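Local coordinates for protein thermospermine synthase (Medicago truncatula, PDB 6BQ3) that probably catalyses the transfer of an aminopropyl group from decarboxylated S-adenosylmethionine to spermidine, yielding thermospermine and S-methyl-5'-thioadenosine, at residues A[87-92]-A[285-290]; A[82-87]-A[112-117]; A[245-250]-A[293-298]; A[177-182]-A[213-218]. All coordinates share one frame; numbering follows the deposited sequence.

Contact 1: A[87-92]-A[285-290]; sequences YHECLV and EENRYL. With DSH (5'-S-(3-aminopropyl)-5'-thioadenosine), chain C.
Helix 84-98 takes hold of the loop between helices 272-282 and 292-298 through one carboxylate, that of Glu-89, which accepts the backbone N-H groups of Arg-288, Tyr-289 and Leu-290 in succession. Arg-288 N approaches OE2 on its syn lone pair at 3.0 Å, and the bond is nearly straight (169°). Glu-89 OE1 is shared: Tyr-289 N reaches it at 2.9 Å from the syn side but 32° out of the carboxylate plane, and Leu-290 N comes at 3.0 Å almost head-on along the C-O bond. Because the chain is extended beyond CG (chi2 -170°), the acid group stands clear of its own helix and meets the turn of the loop. With an alanine here the three successive N-H groups would probably lose their shared acceptor, and the loop would be freer to shift from the helix. This helix covers one face of the Rossmann-like sheet of the catalytic domain, and from its other side Tyr-87 turns its OH to the amine N of the bound DSH in a weak 3.2 Å hydrogen bond. Asparagine suits the start of the turn, since Asn-287 ND2 bonds to Leu-290 O at 3.0 Å while its OD1 accepts from Arg-121. Beside the polar grip, Cys-90 SG lies 3.8 Å from Tyr-289 CE2, an oblique sulfur-aromatic contact suited to a small, polarisable side chain. Farther out, Lys-303 of the second subunit bonds to Asn-287 O, and the Arg-288 side chain makes a cation-pi contact with Phe-85.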
# COMPACT_ATOMS: atom_id res chain seq x y z
N TYR A 87 7.59 9.84 24.86
CA TYR A 87 6.29 9.69 25.47
C TYR A 87 6.41 9.55 26.99
O TYR A 87 5.67 10.21 27.74
CB TYR A 87 5.55 8.50 24.84
CG TYR A 87 4.22 8.19 25.50
CD1 TYR A 87 3.04 8.79 25.06
CD2 TYR A 87 4.14 7.33 26.59
CE1 TYR A 87 1.82 8.54 25.68
CE2 TYR A 87 2.92 7.09 27.24
CZ TYR A 87 1.76 7.68 26.75
OH TYR A 87 0.54 7.41 27.33
N HIS A 88 7.31 8.68 27.45
CA HIS A 88 7.38 8.33 28.85
C HIS A 88 8.07 9.36 29.72
O HIS A 88 7.64 9.62 30.85
CB HIS A 88 7.92 6.90 28.99
CG HIS A 88 7.00 5.88 28.41
ND1 HIS A 88 7.22 5.24 27.21
CD2 HIS A 88 5.81 5.42 28.86
CE1 HIS A 88 6.20 4.42 26.96
NE2 HIS A 88 5.34 4.52 27.95
N GLU A 89 9.09 10.04 29.19
CA GLU A 89 9.64 11.21 29.89
C GLU A 89 8.60 12.32 30.06
O GLU A 89 8.54 12.93 31.11
CB GLU A 89 10.87 11.76 29.19
CG GLU A 89 12.03 10.79 29.35
CD GLU A 89 13.35 11.35 28.90
OE1 GLU A 89 13.40 12.55 28.62
OE2 GLU A 89 14.35 10.57 28.86
N CYS A 90 7.87 12.58 29.00
CA CYS A 90 6.89 13.66 28.99
C CYS A 90 5.73 13.35 29.92
O CYS A 90 5.21 14.22 30.57
CB CYS A 90 6.39 13.88 27.56
SG CYS A 90 7.57 14.84 26.56
N LEU A 91 5.32 12.09 29.94
CA LEU A 91 4.19 11.68 30.78
C LEU A 91 4.55 11.80 32.24
O LEU A 91 3.72 12.22 33.06
CB LEU A 91 3.77 10.21 30.49
CG LEU A 91 2.69 9.61 31.42
CD1 LEU A 91 1.39 10.34 31.29
CD2 LEU A 91 2.45 8.11 31.12
N VAL A 92 5.78 11.44 32.59
CA VAL A 92 6.10 11.18 34.01
C VAL A 92 6.77 12.35 34.67
O VAL A 92 6.33 12.78 35.73
CB VAL A 92 7.03 9.94 34.16
CG1 VAL A 92 7.68 9.87 35.52
CG2 VAL A 92 6.25 8.70 33.78
N GLU A 285 20.48 9.59 36.63
CA GLU A 285 20.95 9.65 35.23
C GLU A 285 20.32 10.81 34.47
O GLU A 285 19.46 11.52 35.02
CB GLU A 285 20.74 8.31 34.51
CG GLU A 285 21.40 7.16 35.27
CD GLU A 285 21.66 5.95 34.40
OE1 GLU A 285 20.68 5.39 33.87
OE2 GLU A 285 22.86 5.58 34.22
N GLU A 286 20.78 11.01 33.24
CA GLU A 286 20.35 12.10 32.37
C GLU A 286 19.07 11.77 31.59
O GLU A 286 18.98 10.73 30.96
CB GLU A 286 21.45 12.43 31.35
CG GLU A 286 22.65 13.16 31.96
CD GLU A 286 22.33 14.63 32.22
OE1 GLU A 286 22.19 15.40 31.22
OE2 GLU A 286 22.18 15.00 33.41
N ASN A 287 18.07 12.64 31.64
CA ASN A 287 16.97 12.58 30.70
C ASN A 287 17.55 12.71 29.27
O ASN A 287 18.55 13.40 29.08
CB ASN A 287 15.96 13.71 30.97
CG ASN A 287 14.99 13.40 32.12
OD1 ASN A 287 14.97 12.29 32.68
ND2 ASN A 287 14.18 14.40 32.47
N ARG A 288 16.94 12.03 28.31
CA ARG A 288 17.39 12.09 26.91
C ARG A 288 16.54 13.09 26.12
O ARG A 288 17.02 13.68 25.17
CB ARG A 288 17.27 10.72 26.25
CG ARG A 288 17.82 9.51 27.05
CD ARG A 288 17.39 8.17 26.45
NE ARG A 288 17.55 8.17 24.99
CZ ARG A 288 17.02 7.26 24.17
NH1 ARG A 288 17.23 7.34 22.86
NH2 ARG A 288 16.30 6.24 24.66
N TYR A 289 15.27 13.24 26.45
CA TYR A 289 14.44 14.19 25.70
C TYR A 289 14.16 15.47 26.44
O TYR A 289 14.22 16.55 25.84
CB TYR A 289 13.11 13.54 25.26
CG TYR A 289 12.25 14.50 24.49
CD1 TYR A 289 12.46 14.72 23.14
CD2 TYR A 289 11.23 15.19 25.13
CE1 TYR A 289 11.64 15.60 22.43
CE2 TYR A 289 10.43 16.06 24.46
CZ TYR A 289 10.67 16.29 23.14
OH TYR A 289 9.86 17.17 22.55
N LEU A 290 13.77 15.34 27.71
CA LEU A 290 13.19 16.43 28.50
C LEU A 290 14.20 17.13 29.41
O LEU A 290 14.70 16.54 30.37
CB LEU A 290 12.05 15.87 29.36
CG LEU A 290 11.10 16.86 30.02
CD1 LEU A 290 10.06 17.30 28.99
CD2 LEU A 290 10.39 16.28 31.23
N DSH C . -0.74 5.95 24.82
N1 DSH C . -7.65 -0.08 33.84
C2 DSH C . -6.24 -0.33 33.92
N3 DSH C . -5.49 -0.50 32.67
C4 DSH C . -6.20 -0.41 31.35
C5 DSH C . -7.54 -0.18 31.29
C6 DSH C . -8.33 -0.00 32.60
N6 DSH C . -9.76 0.24 32.60
N7 DSH C . -7.89 -0.15 30.00
C8 DSH C . -6.78 -0.37 29.26
N9 DSH C . -5.73 -0.54 30.09
CA DSH C . -0.23 4.73 25.46
CB DSH C . -1.40 3.93 26.07
SD DSH C . -2.14 1.22 25.88
CG DSH C . -0.95 2.49 26.43
C1' DSH C . -4.42 -0.74 29.80
C2' DSH C . -4.09 -1.66 28.55
O2' DSH C . -4.12 -3.13 28.94
C3' DSH C . -2.96 -1.26 28.17
O3' DSH C . -1.80 -1.79 28.91
C4' DSH C . -2.97 0.38 28.41
O4' DSH C . -3.78 0.58 29.42
C5' DSH C . -3.45 1.10 27.17

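Contact 2: A[82-87]-A[112-117]; sequences TDEFIY and EGSTAR. With DSH (5'-S-(3-aminopropyl)-5'-thioadenosine), chain C.
Glu-84 and Arg-117 bury the most surface here, and their side chains come from opposite directions to join the first turn of helix 84-98 to helix 114-120. Arg-117 NH2 gives a nearly straight hydrogen bond (174°) to Glu-84 OE1 at 2.9 Å; the oxygen lies in the guanidinium plane and accepts on its syn lone pair. The carboxylate is turned 53° against that plane, however, so this is not a flat two-pronged pair, and the second bond of the salt bridge, NH1 to Glu-84 OE2 at 3.1 Å, is weak. The glutamate is folded back on itself: CG sits between the backbone N and the carbonyl carbon, and a further bend at chi2 (76°) brings the acid group round to the arginine. Arg-117, bent at chi3, has a length suited to spanning the gap, and its NH1 has a second partner in Asn-148. Glu-112 completes the trio, its OE1 4.4 Å from Glu-84 CB. It holds the start of helix 114-120 twice, OE1 accepting from Ser-114 OG at 2.7 Å and OE2 from Ser-114 N at 2.8 Å, while Ser-79 also bonds to OE1. Between them Gly-113 has a positive phi, at which a side chain would press on the preceding carbonyl; with Ala-116 it is consistent with the glycine-rich turn of Rossmann-type nucleotide sites. Because the two glutamates bring OE1 atoms within 4.6 Å of each other, the positive charge of Arg-117 probably offsets their mutual repulsion at this buried helix junction.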
# COMPACT_ATOMS: atom_id res chain seq x y z
N THR A 82 12.27 2.98 19.39
CA THR A 82 13.04 4.20 19.08
C THR A 82 12.56 5.46 19.75
O THR A 82 13.37 6.33 20.02
CB THR A 82 13.18 4.49 17.56
OG1 THR A 82 11.89 4.75 16.97
CG2 THR A 82 13.91 3.35 16.89
N ASP A 83 11.28 5.60 20.05
CA ASP A 83 10.83 6.90 20.56
C ASP A 83 9.90 6.89 21.78
O ASP A 83 9.35 7.93 22.17
CB ASP A 83 10.29 7.77 19.43
CG ASP A 83 9.06 7.18 18.74
OD1 ASP A 83 8.38 6.35 19.35
OD2 ASP A 83 8.79 7.56 17.58
N GLU A 84 9.77 5.73 22.41
CA GLU A 84 8.93 5.62 23.62
C GLU A 84 9.47 6.45 24.75
O GLU A 84 8.71 6.89 25.60
CB GLU A 84 8.69 4.14 24.04
CG GLU A 84 9.94 3.33 24.38
CD GLU A 84 10.58 3.63 25.76
OE1 GLU A 84 10.01 4.40 26.55
OE2 GLU A 84 11.69 3.14 26.01
N PHE A 85 10.77 6.70 24.75
CA PHE A 85 11.39 7.53 25.74
C PHE A 85 10.76 8.94 25.78
O PHE A 85 10.60 9.51 26.85
CB PHE A 85 12.91 7.56 25.61
CG PHE A 85 13.44 8.50 24.51
CD1 PHE A 85 13.55 8.09 23.21
CD2 PHE A 85 13.91 9.76 24.83
CE1 PHE A 85 14.11 8.91 22.24
CE2 PHE A 85 14.45 10.59 23.87
CZ PHE A 85 14.54 10.18 22.57
N ILE A 86 10.36 9.45 24.62
CA ILE A 86 9.80 10.79 24.57
C ILE A 86 8.43 10.78 25.26
O ILE A 86 8.12 11.63 26.10
CB ILE A 86 9.60 11.26 23.10
CG1 ILE A 86 10.96 11.17 22.32
CG2 ILE A 86 8.97 12.66 23.09
CD1 ILE A 86 10.78 11.42 20.83
N TYR A 87 7.59 9.84 24.86
CA TYR A 87 6.29 9.69 25.47
C TYR A 87 6.41 9.55 26.99
O TYR A 87 5.67 10.21 27.74
CB TYR A 87 5.55 8.50 24.84
CG TYR A 87 4.22 8.19 25.50
CD1 TYR A 87 3.04 8.79 25.06
CD2 TYR A 87 4.14 7.33 26.59
CE1 TYR A 87 1.82 8.54 25.68
CE2 TYR A 87 2.92 7.09 27.24
CZ TYR A 87 1.76 7.68 26.75
OH TYR A 87 0.54 7.41 27.33
N GLU A 112 2.95 -1.89 29.78
CA GLU A 112 4.15 -1.82 28.96
C GLU A 112 5.44 -1.59 29.77
O GLU A 112 6.54 -1.96 29.32
CB GLU A 112 3.92 -0.77 27.84
CG GLU A 112 5.07 -0.54 26.91
CD GLU A 112 5.97 0.62 27.34
OE1 GLU A 112 6.86 1.01 26.53
OE2 GLU A 112 5.77 1.15 28.47
N GLY A 113 5.31 -0.95 30.94
CA GLY A 113 6.40 -0.91 31.91
C GLY A 113 7.33 0.29 31.87
O GLY A 113 8.17 0.44 32.77
N SER A 114 7.21 1.16 30.85
CA SER A 114 8.14 2.27 30.68
C SER A 114 7.76 3.45 31.54
O SER A 114 8.62 4.20 31.93
CB SER A 114 8.25 2.70 29.20
OG SER A 114 8.65 1.58 28.45
N THR A 115 6.48 3.59 31.88
CA THR A 115 6.06 4.63 32.78
C THR A 115 6.63 4.32 34.16
O THR A 115 7.16 5.19 34.84
CB THR A 115 4.54 4.72 32.83
OG1 THR A 115 4.08 5.12 31.54
CG2 THR A 115 4.04 5.68 33.87
N ALA A 116 6.60 3.03 34.52
CA ALA A 116 7.18 2.58 35.76
C ALA A 116 8.67 2.82 35.76
O ALA A 116 9.19 3.34 36.72
CB ALA A 116 6.84 1.13 36.01
N ARG A 117 9.35 2.49 34.67
CA ARG A 117 10.79 2.69 34.57
C ARG A 117 11.11 4.12 34.86
O ARG A 117 11.99 4.42 35.67
CB ARG A 117 11.32 2.26 33.18
CG ARG A 117 12.81 2.42 32.94
CD ARG A 117 13.19 2.39 31.43
NE ARG A 117 12.72 3.58 30.68
CZ ARG A 117 11.98 3.54 29.53
NH1 ARG A 117 11.63 2.40 29.00
NH2 ARG A 117 11.62 4.65 28.96
N DSH C . -0.74 5.95 24.82
N1 DSH C . -7.65 -0.08 33.84
C2 DSH C . -6.24 -0.33 33.92
N3 DSH C . -5.49 -0.50 32.67
C4 DSH C . -6.20 -0.41 31.35
C5 DSH C . -7.54 -0.18 31.29
C6 DSH C . -8.33 -0.00 32.60
N6 DSH C . -9.76 0.24 32.60
N7 DSH C . -7.89 -0.15 30.00
C8 DSH C . -6.78 -0.37 29.26
N9 DSH C . -5.73 -0.54 30.09
CA DSH C . -0.23 4.73 25.46
CB DSH C . -1.40 3.93 26.07
SD DSH C . -2.14 1.22 25.88
CG DSH C . -0.95 2.49 26.43
C1' DSH C . -4.42 -0.74 29.80
C2' DSH C . -4.09 -1.66 28.55
O2' DSH C . -4.12 -3.13 28.94
C3' DSH C . -2.96 -1.26 28.17
O3' DSH C . -1.80 -1.79 28.91
C4' DSH C . -2.97 0.38 28.41
O4' DSH C . -3.78 0.58 29.42
C5' DSH C . -3.45 1.10 27.17

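Contact 3: A[245-250]-A[293-298]; sequences VPYSAH and KTFVSS
Phe-295 and Tyr-247 form a T-shaped pair in which the phenylalanine presents its edge to the tyrosine face. Phe-295 CE1 stands over the centre of the Tyr-247 ring, 3.7 Å from CD2; the centroids are 5.1 Å apart and the planes meet at 70°. The same tyrosine ring receives Ser-298 OG at its edge, 3.5 Å from CD2. Helix 292-298 thus packs across strand 243-251, an outer strand of the seven-stranded sheet within this chain, at 108° between the segment axes. Tyr-247 is backbone-bonded to Trp-260 on the inner side, whereas the backbone of Ser-248 meets the helix end, its side chain pointing away: Ser-248 N donates to Ser-298 O at 3.0 Å and Ser-248 O accepts from Ser-298 OG at 2.6 Å. Serine suits this last turn, for with OG anti to the backbone N (chi1 -173°) the short side chain meets the strand carbonyl. A water gives a further bond to Ser-298 O at 2.8 Å. Replacing Tyr-247 by an alanine would probably open a gap under the Phe-295 edge and deprive Cys-90 O of its hydroxyl partner. Elsewhere on the helix, Thr-294 and Ser-297 bond to the second subunit.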
# COMPACT_ATOMS: atom_id res chain seq x y z
N VAL A 245 -2.70 22.08 33.24
CA VAL A 245 -1.64 22.46 32.31
C VAL A 245 -1.55 21.41 31.19
O VAL A 245 -1.06 20.28 31.42
CB VAL A 245 -0.26 22.64 32.96
CG1 VAL A 245 0.81 22.85 31.89
CG2 VAL A 245 -0.29 23.80 33.91
N PRO A 246 -2.02 21.79 29.99
CA PRO A 246 -1.91 20.97 28.81
C PRO A 246 -0.50 21.15 28.20
O PRO A 246 0.08 22.23 28.26
CB PRO A 246 -3.02 21.52 27.90
CG PRO A 246 -3.01 22.98 28.20
CD PRO A 246 -2.71 23.07 29.69
N TYR A 247 0.09 20.08 27.68
CA TYR A 247 1.37 20.20 26.97
C TYR A 247 1.50 19.10 25.94
O TYR A 247 0.78 18.11 25.98
CB TYR A 247 2.55 20.25 27.96
CG TYR A 247 2.71 19.01 28.83
CD1 TYR A 247 1.86 18.78 29.93
CD2 TYR A 247 3.74 18.07 28.59
CE1 TYR A 247 2.03 17.67 30.75
CE2 TYR A 247 3.92 16.96 29.41
CZ TYR A 247 3.07 16.76 30.51
OH TYR A 247 3.25 15.64 31.29
N SER A 248 2.41 19.27 24.99
CA SER A 248 2.51 18.36 23.87
C SER A 248 3.92 18.21 23.29
O SER A 248 4.77 19.06 23.50
CB SER A 248 1.57 18.78 22.75
OG SER A 248 1.93 20.04 22.24
N ALA A 249 4.11 17.10 22.57
CA ALA A 249 5.40 16.87 21.89
C ALA A 249 5.20 15.85 20.80
O ALA A 249 4.30 14.98 20.91
CB ALA A 249 6.45 16.41 22.88
N HIS A 250 5.97 16.00 19.72
CA HIS A 250 5.95 15.07 18.59
C HIS A 250 6.40 13.65 19.00
O HIS A 250 7.44 13.48 19.62
CB HIS A 250 6.86 15.58 17.47
CG HIS A 250 6.74 14.81 16.19
ND1 HIS A 250 7.82 14.23 15.58
CD2 HIS A 250 5.66 14.51 15.42
CE1 HIS A 250 7.41 13.61 14.48
NE2 HIS A 250 6.11 13.76 14.36
N LYS A 293 13.85 23.68 29.58
CA LYS A 293 13.47 24.46 28.37
C LYS A 293 12.51 23.68 27.48
O LYS A 293 11.54 24.25 26.98
CB LYS A 293 14.70 24.88 27.57
CG LYS A 293 15.42 26.08 28.15
CD LYS A 293 16.36 26.68 27.12
CE LYS A 293 17.69 25.95 27.07
NZ LYS A 293 18.57 26.38 28.20
N THR A 294 12.77 22.38 27.32
CA THR A 294 11.91 21.54 26.53
C THR A 294 10.53 21.54 27.16
O THR A 294 9.53 21.63 26.41
CB THR A 294 12.43 20.07 26.33
OG1 THR A 294 13.78 20.07 25.87
CG2 THR A 294 11.54 19.29 25.35
N PHE A 295 10.43 21.39 28.49
CA PHE A 295 9.10 21.42 29.13
C PHE A 295 8.36 22.76 28.94
O PHE A 295 7.14 22.78 28.63
CB PHE A 295 9.06 21.04 30.62
CG PHE A 295 7.66 21.04 31.15
CD1 PHE A 295 6.76 20.08 30.73
CD2 PHE A 295 7.19 22.10 31.91
CE1 PHE A 295 5.44 20.10 31.15
CE2 PHE A 295 5.87 22.15 32.34
CZ PHE A 295 4.98 21.15 31.94
N VAL A 296 9.10 23.84 29.04
CA VAL A 296 8.54 25.20 28.77
C VAL A 296 8.01 25.32 27.30
O VAL A 296 6.90 25.78 27.09
CB VAL A 296 9.54 26.31 29.11
CG1 VAL A 296 9.06 27.68 28.63
CG2 VAL A 296 9.76 26.32 30.61
N SER A 297 8.76 24.82 26.35
CA SER A 297 8.33 24.81 24.93
C SER A 297 7.09 23.96 24.76
O SER A 297 6.08 24.38 24.17
CB SER A 297 9.45 24.28 24.08
OG SER A 297 9.11 24.19 22.69
N SER A 298 7.14 22.77 25.33
CA SER A 298 6.06 21.83 25.31
C SER A 298 4.68 22.36 25.80
O SER A 298 3.65 22.04 25.20
CB SER A 298 6.44 20.60 26.14
OG SER A 298 5.44 19.65 25.98
O HOH W 1 3.81 22.65 22.46

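Contact 4: A[177-182]-A[213-218]; sequences VIVGDL and IFVTQA. With DSH (5'-S-(3-aminopropyl)-5'-thioadenosine), chain C.
Ile-178 and Gly-180 share a four-bond parallel ladder with Ile-213, Val-215 and Gln-217. Ile-178 N donates to Ile-213 O at 3.1 Å and its carbonyl O accepts Val-215 N at 3.0 Å; Gly-180 N donates to Val-215 O at 2.7 Å, and Gly-180 O accepts Gln-217 N at 2.9 Å. The alternate residues Val-177, Val-179 and Asp-181 bond through their backbones to Phe-106, in strand 104-107, and Met-108, just after it, so strand 175-181 is bonded along both edges. These are central parallel strands of a Rossmann-like sheet whose strand order, 3-2-1-4-5-7-6, is that of the AdoMet-dependent methyltransferases. Branched valines and isoleucines suit such strands, and Val-179 and Val-215 lie side by side on one face. On the other, Phe-214 CD1 comes to 3.2 Å from Ile-178 O and packs 4.1 Å from Ile-178 CB. Gly-180 has to be a glycine here, because a side chain would clash with Thr-216 OG1, a hydroxyl engaged in donating to Gln-217 O at 2.7 Å on a carbonyl lone pair. Toward the C-terminal part of the pair, side chains approach the ligand. Gln-217 folds at chi1 (86°) and chi2 and has its amide fixed at both ends, OE1 accepting from Trp-258 and NE2 bonding to Asp-184 and Tyr-195. Asp-181, the predicted proton acceptor, has one carboxylate oxygen bonded to Tyr-87 OH and the other to Thr-115 OG1, while Leu-182 CD2 packs 3.6 Å from C4 of the DSH adenine.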
# COMPACT_ATOMS: atom_id res chain seq x y z
N VAL A 177 0.97 11.25 43.45
CA VAL A 177 0.80 11.41 42.01
C VAL A 177 0.00 10.23 41.48
O VAL A 177 0.22 9.09 41.85
CB VAL A 177 2.15 11.50 41.25
CG1 VAL A 177 1.93 11.79 39.77
CG2 VAL A 177 3.07 12.59 41.83
N ILE A 178 -0.97 10.52 40.64
CA ILE A 178 -1.63 9.52 39.89
C ILE A 178 -1.39 9.80 38.40
O ILE A 178 -1.53 10.93 37.93
CB ILE A 178 -3.11 9.46 40.28
CG1 ILE A 178 -3.24 9.10 41.79
CG2 ILE A 178 -3.81 8.43 39.41
CD1 ILE A 178 -4.66 9.25 42.34
N VAL A 179 -1.02 8.75 37.66
CA VAL A 179 -0.67 8.83 36.24
C VAL A 179 -1.66 8.03 35.39
O VAL A 179 -1.85 6.83 35.60
CB VAL A 179 0.73 8.25 36.01
CG1 VAL A 179 1.13 8.36 34.54
CG2 VAL A 179 1.73 8.99 36.88
N GLY A 180 -2.26 8.67 34.42
CA GLY A 180 -3.16 7.99 33.48
C GLY A 180 -2.38 7.65 32.25
O GLY A 180 -1.99 8.57 31.51
N ASP A 181 -2.14 6.36 32.04
CA ASP A 181 -1.34 5.85 30.93
C ASP A 181 -2.28 4.86 30.25
O ASP A 181 -1.90 3.73 29.92
CB ASP A 181 -0.06 5.19 31.47
CG ASP A 181 0.96 4.80 30.38
OD1 ASP A 181 0.84 5.25 29.21
OD2 ASP A 181 1.90 4.05 30.69
N LEU A 182 -3.50 5.34 30.01
CA LEU A 182 -4.54 4.58 29.32
C LEU A 182 -4.59 4.88 27.82
O LEU A 182 -3.95 5.82 27.33
CB LEU A 182 -5.89 4.91 29.93
CG LEU A 182 -6.02 4.64 31.42
CD1 LEU A 182 -7.24 5.36 31.98
CD2 LEU A 182 -6.07 3.14 31.71
N ILE A 213 -0.88 15.47 42.53
CA ILE A 213 -0.82 15.87 41.15
C ILE A 213 -1.26 14.72 40.28
O ILE A 213 -0.84 13.59 40.49
CB ILE A 213 0.58 16.31 40.68
CG1 ILE A 213 1.06 17.48 41.54
CG2 ILE A 213 0.50 16.73 39.22
CD1 ILE A 213 2.49 17.95 41.28
N PHE A 214 -2.16 15.00 39.34
CA PHE A 214 -2.59 14.02 38.41
C PHE A 214 -2.00 14.38 37.05
O PHE A 214 -1.87 15.54 36.75
CB PHE A 214 -4.10 14.03 38.38
CG PHE A 214 -4.69 13.20 37.29
CD1 PHE A 214 -4.49 11.85 37.27
CD2 PHE A 214 -5.47 13.78 36.30
CE1 PHE A 214 -5.04 11.07 36.25
CE2 PHE A 214 -6.04 13.02 35.31
CZ PHE A 214 -5.84 11.67 35.27
N VAL A 215 -1.64 13.37 36.26
CA VAL A 215 -1.32 13.61 34.87
C VAL A 215 -1.92 12.50 34.05
O VAL A 215 -1.95 11.33 34.49
CB VAL A 215 0.21 13.69 34.64
CG1 VAL A 215 0.89 12.42 35.14
CG2 VAL A 215 0.48 13.89 33.16
N THR A 216 -2.47 12.83 32.90
CA THR A 216 -2.96 11.80 32.01
C THR A 216 -2.45 12.06 30.63
O THR A 216 -2.35 13.20 30.21
CB THR A 216 -4.49 11.64 31.98
OG1 THR A 216 -4.83 10.51 31.13
CG2 THR A 216 -5.19 12.92 31.56
N GLN A 217 -2.11 10.98 29.94
CA GLN A 217 -1.98 11.02 28.48
C GLN A 217 -3.34 11.52 27.92
O GLN A 217 -4.43 11.31 28.53
CB GLN A 217 -1.55 9.67 27.91
CG GLN A 217 -2.64 8.62 27.61
CD GLN A 217 -3.32 8.83 26.23
OE1 GLN A 217 -2.64 8.94 25.24
NE2 GLN A 217 -4.63 8.94 26.19
N ALA A 218 -3.26 12.27 26.83
CA ALA A 218 -4.44 12.98 26.32
C ALA A 218 -4.62 12.98 24.79
O ALA A 218 -5.36 13.80 24.25
CB ALA A 218 -4.41 14.39 26.88
N DSH C . -0.74 5.95 24.82
N1 DSH C . -7.65 -0.08 33.84
C2 DSH C . -6.24 -0.33 33.92
N3 DSH C . -5.49 -0.50 32.67
C4 DSH C . -6.20 -0.41 31.35
C5 DSH C . -7.54 -0.18 31.29
C6 DSH C . -8.33 -0.00 32.60
N6 DSH C . -9.76 0.24 32.60
N7 DSH C . -7.89 -0.15 30.00
C8 DSH C . -6.78 -0.37 29.26
N9 DSH C . -5.73 -0.54 30.09
CA DSH C . -0.23 4.73 25.46
CB DSH C . -1.40 3.93 26.07
SD DSH C . -2.14 1.22 25.88
CG DSH C . -0.95 2.49 26.43
C1' DSH C . -4.42 -0.74 29.80
C2' DSH C . -4.09 -1.66 28.55
O2' DSH C . -4.12 -3.13 28.94
C3' DSH C . -2.96 -1.26 28.17
O3' DSH C . -1.80 -1.79 28.91
C4' DSH C . -2.97 0.38 28.41
O4' DSH C . -3.78 0.58 29.42
C5' DSH C . -3.45 1.10 27.17

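Overall arrangement
Contacts 1 and 2 share helix 84-98 and Tyr-87, with centres about 8 Å apart, and both meet the strand pair of contact 4 at Asp-181. There Tyr-87 OH stands 2.9 Å from Asp-181 OD1 and Thr-115 OG1 2.6 Å from Asp-181 OD2, so residues of both helices probably help to orient the predicted proton acceptor beside the aminopropyl arm of DSH. Contact 3 lies farther out, its centre about 17 Å from that of contact 2, on the outer strand of the sheet to which contact 4 belongs; Tyr-247 OH ties it to contact 1 through Cys-90 O at 2.5 Å. Contacts 1, 2 and 3 also touch the second subunit, whereas contact 4 touches no other chain.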